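PDB 4S1H: pyridoxal kinase from Entamoeba histolytica, which catalyses the ATP-dependent phosphorylation of pyridoxal to pyridoxal 5'-phosphate, the active form of vitamin B6. Local coordinates for the interface of chains A and B. Residues are numbered along the deposited sequence; one frame, centred on the assembly and turned at random. Chains: chain A/B, Pyridoxal kinase.

The interface of chains A and B. Residues chain A 3, 33-35, 63, 67, 72; chain B 13-14, 42-43.
B:Cys13 and B:Ser14 lie against strand 33-37 of chain A, between it and helix 57-69, in the two-fold symmetric interface of the deposited dimer, probably the biological one, of a kinase of the pyridoxine kinase family; the same contact recurs with the chains exchanged. The B-chain segments lie close in sequence to Ser10 and Thr45, which bind pyridoxal 5'-phosphate, so the contact may help to shape that pocket. The backbone N of A:Phe35 donates to the carbonyl O of B:Cys13 at 2.9 Å, tying the loop to the strand. On the side-chain level, the amide ND2 of A:Asn3 donates to the hydroxyl OG of B:Ser14 at 3.0 Å. This bond is bent, with 140° at the hydrogen and the oxygen tilted out of the amide plane. The same ND2 also donates to A:Leu72 O at 2.9 Å, nearly straight (176°) and within the amide plane, which may account for the bend and helps to hold the amide's rotation. B:Ser14 reaches the amide with OG anti to its backbone N (chi1 -179°).

Apolar contacts lie beside these bonds. The CD2 branch of A:Leu67 touches B:Ser14 CB at 3.8 Å and also borders B:Ala42, while A:Ile34 CG2 packs on B:Cys13 CB at 4.0 Å. From the helix, A:Ile63 presents CG2 to the thiol SG of B:Cys13 at 4.0 Å, and its CA lies 3.9 Å from the methyl CB of B:Ala42. Farther along, A:Leu72 and B:Asn43 cross at about a right angle, the CD1 methyl lying 3.6 Å from B:Asn43 CB.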
loop_
_atom_site.group_PDB
_atom_site.type_symbol
_atom_site.label_atom_id
_atom_site.label_comp_id
_atom_site.label_asym_id
_atom_site.label_seq_id
_atom_site.Cartn_x
_atom_site.Cartn_y
_atom_site.Cartn_z
ATOM N N ASN A 3 -12.312 -3.685 9.418
ATOM C CA ASN A 3 -11.805 -2.486 8.777
ATOM C C ASN A 3 -12.414 -1.269 9.447
ATOM O O ASN A 3 -13.626 -1.160 9.510
ATOM C CB ASN A 3 -12.165 -2.514 7.295
ATOM C CG ASN A 3 -11.458 -3.633 6.562
ATOM O OD1 ASN A 3 -10.252 -3.786 6.708
ATOM N ND2 ASN A 3 -12.192 -4.403 5.778
ATOM N N SER A 33 -7.351 -0.870 7.566
ATOM C CA SER A 33 -7.945 0.059 6.592
ATOM C C SER A 33 -8.153 -0.585 5.223
ATOM O O SER A 33 -7.440 -1.528 4.865
ATOM C CB SER A 33 -7.041 1.270 6.444
ATOM O OG SER A 33 -6.802 1.852 7.718
ATOM N N ILE A 34 -9.143 -0.078 4.509
ATOM C CA ILE A 34 -9.399 -0.398 3.129
ATOM C C ILE A 34 -8.807 0.730 2.280
ATOM O O ILE A 34 -9.104 1.901 2.518
ATOM C CB ILE A 34 -10.914 -0.508 2.858
ATOM C CG1 ILE A 34 -11.576 -1.555 3.761
ATOM C CG2 ILE A 34 -11.166 -0.786 1.386
ATOM C CD1 ILE A 34 -13.099 -1.498 3.728
ATOM N N PHE A 35 -8.006 0.369 1.281
ATOM C CA PHE A 35 -7.360 1.329 0.389
ATOM C C PHE A 35 -7.862 1.145 -1.041
ATOM O O PHE A 35 -7.371 0.266 -1.791
ATOM C CB PHE A 35 -5.835 1.230 0.448
ATOM C CG PHE A 35 -5.263 1.400 1.820
ATOM C CD1 PHE A 35 -5.127 0.309 2.692
ATOM C CD2 PHE A 35 -4.868 2.661 2.273
ATOM C CE1 PHE A 35 -4.594 0.480 3.969
ATOM C CE2 PHE A 35 -4.307 2.801 3.537
ATOM C CZ PHE A 35 -4.209 1.734 4.395
ATOM N N ILE A 63 -15.616 -2.511 -7.438
ATOM C CA ILE A 63 -14.919 -2.594 -6.145
ATOM C C ILE A 63 -15.806 -2.200 -4.952
ATOM O O ILE A 63 -15.903 -2.955 -3.980
ATOM C CB ILE A 63 -13.643 -1.738 -6.151
ATOM C CG1 ILE A 63 -12.611 -2.406 -7.061
ATOM C CG2 ILE A 63 -13.091 -1.513 -4.743
ATOM C CD1 ILE A 63 -11.512 -1.484 -7.521
ATOM N N LEU A 67 -17.052 -4.727 -1.855
ATOM C CA LEU A 67 -16.827 -4.446 -0.424
ATOM C C LEU A 67 -18.127 -4.510 0.351
ATOM O O LEU A 67 -18.156 -5.049 1.439
ATOM C CB LEU A 67 -16.164 -3.095 -0.209
ATOM C CG LEU A 67 -14.752 -2.973 -0.788
ATOM C CD1 LEU A 67 -14.309 -1.518 -0.786
ATOM C CD2 LEU A 67 -13.715 -3.804 -0.072
ATOM N N LEU A 72 -17.420 -6.115 4.068
ATOM C CA LEU A 72 -16.073 -5.673 4.470
ATOM C C LEU A 72 -16.005 -4.211 4.932
ATOM O O LEU A 72 -15.006 -3.806 5.535
ATOM C CB LEU A 72 -15.089 -5.907 3.306
ATOM C CG LEU A 72 -14.943 -7.395 2.927
ATOM C CD1 LEU A 72 -14.147 -7.591 1.648
ATOM C CD2 LEU A 72 -14.312 -8.193 4.062
ATOM N N CYS B 13 -7.947 -4.192 -2.170
ATOM C CA CYS B 13 -8.234 -3.004 -1.376
ATOM C C CYS B 13 -8.409 -3.332 0.083
ATOM O O CYS B 13 -8.088 -2.512 0.951
ATOM C CB CYS B 13 -9.495 -2.288 -1.910
ATOM S SG CYS B 13 -9.313 -1.756 -3.614
ATOM N N SER B 14 -9.001 -4.482 0.347
ATOM C CA SER B 14 -9.245 -4.984 1.690
ATOM C C SER B 14 -8.580 -6.340 1.812
ATOM O O SER B 14 -8.537 -7.126 0.834
ATOM C CB SER B 14 -10.742 -5.136 1.927
ATOM O OG SER B 14 -11.039 -5.608 3.234
ATOM N N ALA B 42 -11.307 -5.568 -5.091
ATOM C CA ALA B 42 -11.874 -5.204 -3.790
ATOM C C ALA B 42 -11.307 -6.086 -2.683
ATOM O O ALA B 42 -11.015 -5.608 -1.606
ATOM C CB ALA B 42 -13.378 -5.353 -3.799
ATOM N N ASN B 43 -11.235 -7.379 -2.968
ATOM C CA ASN B 43 -10.879 -8.399 -1.963
ATOM C C ASN B 43 -10.364 -9.638 -2.660
ATOM O O ASN B 43 -10.370 -9.700 -3.883
ATOM C CB ASN B 43 -12.096 -8.739 -1.127
ATOM C CG ASN B 43 -13.369 -8.933 -1.958
ATOM O OD1 ASN B 43 -14.263 -8.075 -1.982
ATOM N ND2 ASN B 43 -13.451 -10.087 -2.652
#